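Local structure of inner membrane protein (Salmonella typhimurium LT2, 2QJV) at the interface of chains A and B and the interface of chains A and C. The protein probably isomerises a glucuronate-type sugar acid, as a metal-binding member of the KduI/IolB family of cupin-fold isomerases. Sequence-based numbering; all coordinates share one arbitrary frame. Chains: chain A/B/C, Uncharacterized IolB-like protein.

Contact 1: the interface of chains A and B. Residues chain A 11, 13-15; chain B 175-177.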
# COMPACT_ATOMS: atom_id res chain seq x y z
N SER A 11 5.68 21.06 -12.69
CA SER A 11 6.32 22.39 -12.70
C SER A 11 5.29 23.54 -12.71
O SER A 11 4.08 23.30 -12.82
CB SER A 11 7.22 22.50 -13.94
OG SER A 11 6.47 22.21 -15.13
N SER A 13 5.82 26.19 -14.99
CA SER A 13 5.86 26.63 -16.39
C SER A 13 6.21 25.48 -17.35
O SER A 13 6.75 24.41 -16.95
CB SER A 13 6.81 27.81 -16.54
OG SER A 13 8.13 27.42 -16.50
N GLY A 14 5.93 25.71 -18.63
CA GLY A 14 6.12 24.68 -19.64
C GLY A 14 5.04 23.64 -19.67
O GLY A 14 3.85 23.95 -19.45
N ASN A 15 5.43 22.38 -19.89
CA ASN A 15 4.48 21.25 -20.03
C ASN A 15 4.10 20.68 -18.67
O ASN A 15 4.55 19.61 -18.28
CB ASN A 15 5.13 20.21 -20.93
CG ASN A 15 4.19 19.06 -21.39
OD1 ASN A 15 4.71 18.01 -21.80
ND2 ASN A 15 2.86 19.24 -21.35
N THR B 175 10.13 17.34 -17.12
CA THR B 175 9.22 18.29 -17.71
C THR B 175 9.93 19.13 -18.76
O THR B 175 11.05 19.57 -18.53
CB THR B 175 8.66 19.27 -16.64
OG1 THR B 175 8.11 18.53 -15.55
CG2 THR B 175 7.59 20.23 -17.23
N ALA B 176 9.29 19.29 -19.91
CA ALA B 176 9.73 20.22 -20.96
C ALA B 176 9.46 21.67 -20.49
O ALA B 176 8.31 22.12 -20.44
CB ALA B 176 9.04 19.91 -22.28
N VAL B 177 10.54 22.37 -20.10
CA VAL B 177 10.57 23.79 -19.71
C VAL B 177 11.65 24.43 -20.61
O VAL B 177 12.86 24.30 -20.35
CB VAL B 177 10.89 24.03 -18.21
CG1 VAL B 177 10.72 25.54 -17.84
CG2 VAL B 177 10.08 23.09 -17.26
O HOH W 1 7.11 17.30 -20.61
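A:Asn15 and B:Ala176 meet through their backbones, where the short strand B:176-177 comes up against the N-terminal segment of chain A. The hydrogen bond runs from A:Asn15 N to B:Ala176 O over 2.9 Å and is straight, 167° at the hydrogen. A water adds a second link between the same two residues. It sits 2.8 Å from the amide oxygen A:Asn15 OD1 and 3.0 Å from B:Ala176 N, so B:Ala176 is held at its carbonyl oxygen directly and at its backbone nitrogen through the water. With CG anti to the backbone N (chi1 -170°), the A:Asn15 side chain turns its amide toward this water, while its CB passes beside B:Ala176.

Van der Waals contacts of methyl groups fill the rest. B:Val177 lays its two methyls alongside A:Ser13, both against oxygens: CG1 approaches the hydroxyl OG at 3.5 Å, and CG2 faces the carbonyl oxygen O at 3.6 Å. B:Thr175 points its methyl CG2 between A:Ser11 and A:Asn15, making an apolar contact with A:Ser11 CB at 4.0 Å.

Within chain A, the turn is braced by a hydrogen bond of 2.9 Å from the hydroxyl A:Ser11 OG to A:Ser13 O, its donor tilted 29° from the carbonyl plane.

Contact 2: the interface of chains A and C. Residues chain A 200, 213, 232, 234; chain C 200, 202, 213, 232.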
# COMPACT_ATOMS: atom_id res chain seq x y z
N LEU A 200 -12.71 16.80 -3.33
CA LEU A 200 -12.54 15.37 -3.11
C LEU A 200 -13.23 14.62 -4.25
O LEU A 200 -14.46 14.74 -4.47
CB LEU A 200 -13.09 14.97 -1.75
CG LEU A 200 -12.47 15.71 -0.53
CD1 LEU A 200 -13.16 15.34 0.78
CD2 LEU A 200 -10.95 15.46 -0.44
N CYS A 213 -10.31 7.64 -3.14
CA CYS A 213 -10.70 9.01 -2.92
C CYS A 213 -9.39 9.78 -2.81
O CYS A 213 -8.44 9.32 -2.18
CB CYS A 213 -11.56 9.20 -1.66
SG CYS A 213 -12.04 10.92 -1.52
N ALA A 232 -16.85 15.91 -5.24
CA ALA A 232 -17.43 16.63 -4.10
C ALA A 232 -16.60 17.90 -3.82
O ALA A 232 -15.42 17.83 -3.48
CB ALA A 232 -17.55 15.75 -2.83
N ILE A 234 -15.88 21.68 -1.85
CA ILE A 234 -15.68 22.15 -0.50
C ILE A 234 -16.09 23.62 -0.37
O ILE A 234 -15.71 24.44 -1.22
CB ILE A 234 -14.13 21.99 -0.18
CG1 ILE A 234 -13.74 20.49 -0.20
CG2 ILE A 234 -13.70 22.63 1.09
CD1 ILE A 234 -14.46 19.63 0.79
N LEU C 200 -17.53 12.06 1.99
CA LEU C 200 -16.10 11.91 1.82
C LEU C 200 -15.40 12.67 2.96
O LEU C 200 -15.59 13.87 3.09
CB LEU C 200 -15.67 12.40 0.44
CG LEU C 200 -16.30 11.66 -0.74
CD1 LEU C 200 -15.88 12.29 -2.05
CD2 LEU C 200 -15.94 10.16 -0.73
N ARG C 202 -11.70 13.53 4.83
CA ARG C 202 -10.28 13.52 4.61
C ARG C 202 -9.54 13.83 5.90
O ARG C 202 -9.83 14.85 6.51
CB ARG C 202 -9.93 14.56 3.54
CG ARG C 202 -8.49 14.57 3.15
CD ARG C 202 -8.17 15.89 2.49
NE ARG C 202 -6.79 15.99 2.12
CZ ARG C 202 -6.21 17.12 1.71
NH1 ARG C 202 -6.92 18.23 1.60
NH2 ARG C 202 -4.94 17.12 1.40
N CYS C 213 -8.21 10.00 2.30
CA CYS C 213 -9.60 10.33 2.02
C CYS C 213 -10.41 9.02 2.07
O CYS C 213 -9.94 7.99 1.60
CB CYS C 213 -9.80 11.05 0.67
SG CYS C 213 -11.54 11.52 0.40
N ALA C 232 -16.96 16.30 3.64
CA ALA C 232 -17.64 16.80 2.45
C ALA C 232 -18.85 15.91 2.20
O ALA C 232 -18.70 14.73 1.94
CB ALA C 232 -16.70 16.81 1.21
O HOH W 2 -9.39 6.27 -0.78
O HOH W 3 -6.55 9.28 0.03
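An interchain disulfide on the two-fold axis joins strands 211-217 of two KduI/IolB-family subunits, A:Cys213 SG to C:Cys213 SG at 2.1 Å. Each sulfur stands anti to its own backbone N (chi1 -178° in A:Cys213, -177° in C:Cys213), which brings both out of their strands toward the axis. The right-handed torsion about the S-S bond, about 51°, is well below the usual near-right angle and brings A:Cys213 CB and C:Cys213 CB to 3.5 Å, which may mean some strain.

Two waters tie the cysteine backbones together in a matched, crosswise way. Water 3 lies 2.9 Å from both A:Cys213 O and C:Cys213 N, and water 2 spans A:Cys213 N and C:Cys213 O.

Leucine branches flank the bridge. A:Leu200 sends CD1 toward C:Leu200 CB and C:Ala232 CB, and CD2 toward C:Cys213 SG; its twin C:Leu200 puts CD1 beside A:Ala232 CB and CD2 4.0 Å from A:Cys213 SG. The sulfurs are thus bordered by methyls from both chains. A:Leu200 CD2 also touches the CD methylene of the extended C:Arg202 chain, which it crosses obliquely. At the margin, A:Ile234 reaches over with its terminal CD1 to lie 3.6 Å from C:Ala232 CB.

Contact 3: the interface of chains A and C. Residues chain A 198, 200, 215, 217; chain C 202, 204, 230, 260.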
# COMPACT_ATOMS: atom_id res chain seq x y z
N PHE A 198 -9.25 22.85 -2.75
CA PHE A 198 -9.28 21.47 -3.21
C PHE A 198 -10.72 20.96 -3.25
O PHE A 198 -11.63 21.61 -2.75
CB PHE A 198 -8.39 20.56 -2.32
CG PHE A 198 -8.90 20.37 -0.92
CD1 PHE A 198 -8.51 21.23 0.11
CD2 PHE A 198 -9.74 19.29 -0.60
CE1 PHE A 198 -8.96 21.03 1.44
CE2 PHE A 198 -10.22 19.12 0.72
CZ PHE A 198 -9.82 19.98 1.74
N LEU A 200 -12.71 16.80 -3.33
CA LEU A 200 -12.54 15.37 -3.11
C LEU A 200 -13.23 14.62 -4.25
O LEU A 200 -14.46 14.74 -4.47
CB LEU A 200 -13.09 14.97 -1.75
CG LEU A 200 -12.47 15.71 -0.53
CD1 LEU A 200 -13.16 15.34 0.78
CD2 LEU A 200 -10.95 15.46 -0.44
N ALA A 215 -7.71 13.99 -2.74
CA ALA A 215 -7.82 15.41 -2.47
C ALA A 215 -7.15 16.08 -3.69
O ALA A 215 -5.91 15.95 -3.88
CB ALA A 215 -7.14 15.76 -1.19
N TYR A 217 -6.04 19.32 -5.98
CA TYR A 217 -5.69 20.74 -5.90
C TYR A 217 -5.53 21.36 -7.30
O TYR A 217 -5.67 20.69 -8.32
CB TYR A 217 -4.44 20.94 -5.03
CG TYR A 217 -4.65 20.75 -3.53
CD1 TYR A 217 -4.71 19.46 -2.96
CD2 TYR A 217 -4.70 21.85 -2.66
CE1 TYR A 217 -4.88 19.27 -1.61
CE2 TYR A 217 -4.85 21.66 -1.28
CZ TYR A 217 -4.93 20.36 -0.76
OH TYR A 217 -5.03 20.18 0.61
N ARG C 202 -11.70 13.53 4.83
CA ARG C 202 -10.28 13.52 4.61
C ARG C 202 -9.54 13.83 5.90
O ARG C 202 -9.83 14.85 6.51
CB ARG C 202 -9.93 14.56 3.54
CG ARG C 202 -8.49 14.57 3.15
CD ARG C 202 -8.17 15.89 2.49
NE ARG C 202 -6.79 15.99 2.12
CZ ARG C 202 -6.21 17.12 1.71
NH1 ARG C 202 -6.92 18.23 1.60
NH2 ARG C 202 -4.94 17.12 1.40
N TYR C 204 -5.78 14.62 7.20
CA TYR C 204 -4.47 15.02 6.65
C TYR C 204 -3.68 15.99 7.53
O TYR C 204 -4.25 16.81 8.25
CB TYR C 204 -4.62 15.62 5.24
CG TYR C 204 -5.36 16.93 5.15
CD1 TYR C 204 -6.76 16.98 5.29
CD2 TYR C 204 -4.69 18.12 4.94
CE1 TYR C 204 -7.46 18.20 5.21
CE2 TYR C 204 -5.39 19.34 4.83
CZ TYR C 204 -6.77 19.35 4.99
OH TYR C 204 -7.47 20.54 4.91
N PRO C 230 -11.81 17.44 7.73
CA PRO C 230 -13.12 17.90 7.20
C PRO C 230 -13.99 16.80 6.56
O PRO C 230 -13.49 15.79 6.04
CB PRO C 230 -12.74 18.89 6.10
CG PRO C 230 -11.35 18.46 5.65
CD PRO C 230 -10.69 17.96 6.94
N HIS C 260 -6.99 28.05 4.79
CA HIS C 260 -8.46 28.09 4.77
C HIS C 260 -9.11 28.88 5.92
O HIS C 260 -10.34 28.98 5.97
CB HIS C 260 -8.98 26.65 4.78
CG HIS C 260 -8.27 25.76 3.80
ND1 HIS C 260 -8.07 26.12 2.48
CD2 HIS C 260 -7.69 24.55 3.96
CE1 HIS C 260 -7.39 25.15 1.87
NE2 HIS C 260 -7.15 24.19 2.75
O HOH W 4 -5.15 22.41 2.10
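C:Arg202 reaches from strand 198-204 of one KduI/IolB-family subunit into a cleft between A:Phe198, A:Ala215 and A:Tyr217 of the other. From CB the chain leaves with CG anti to the backbone N (chi1 -176°) and stays extended through to NE, which carries the guanidinium across to the side chains of chain A. CD passes A:Ala215 CB at 3.8 Å, and NE approaches the same methyl. At CZ, the planar group is sandwiched: A:Ala215 CB lies over the centre of one face, 3.3 Å from CZ, while the ring of C:Tyr204, from its own chain, covers the other face. These two covers should fix the rotation of the guanidinium plane.

The two terminal nitrogens diverge in what else they meet but share one acceptor. NH1 donates to the phenol oxygen A:Tyr217 OH at 2.9 Å, and NH2 donates to the same oxygen at 3.2 Å with a more bent hydrogen bond (140°); OH lies in the guanidinium plane for both. NH1 also sits over the centre of the A:Phe198 ring, 3.3 Å from its centroid, in a cation-pi contact, with the ring and guanidinium planes 77° apart.

Beyond the tip, a water joins A:Tyr217 OH, 2.7 Å away, to C:His260 NE2. That imidazole nitrogen also lies in plane at the edge of the A:Phe198 ring, while C:Tyr204 OH lies 3.8 Å from A:Phe198 CE1.

Contacts 2 and 3 are neighbouring pieces of one two-fold interface, their C-alpha centres about 6 Å apart, and they share A:Leu200 and C:Arg202. Strands 198-204 and 211-217 serve both, so the covalent bridge near the axis is flanked by the arginine clasp, which recurs with the chains exchanged. Contact 1, its C-alpha centre about 29 Å from that of contact 2 and about 26 Å from that of contact 3, sets the N-terminal segment of chain A against another subunit without exact two-fold symmetry. Chain A engages two neighbours through separate surfaces, consistent with the six-chain deposited assembly, although the structure alone does not establish that hexamer.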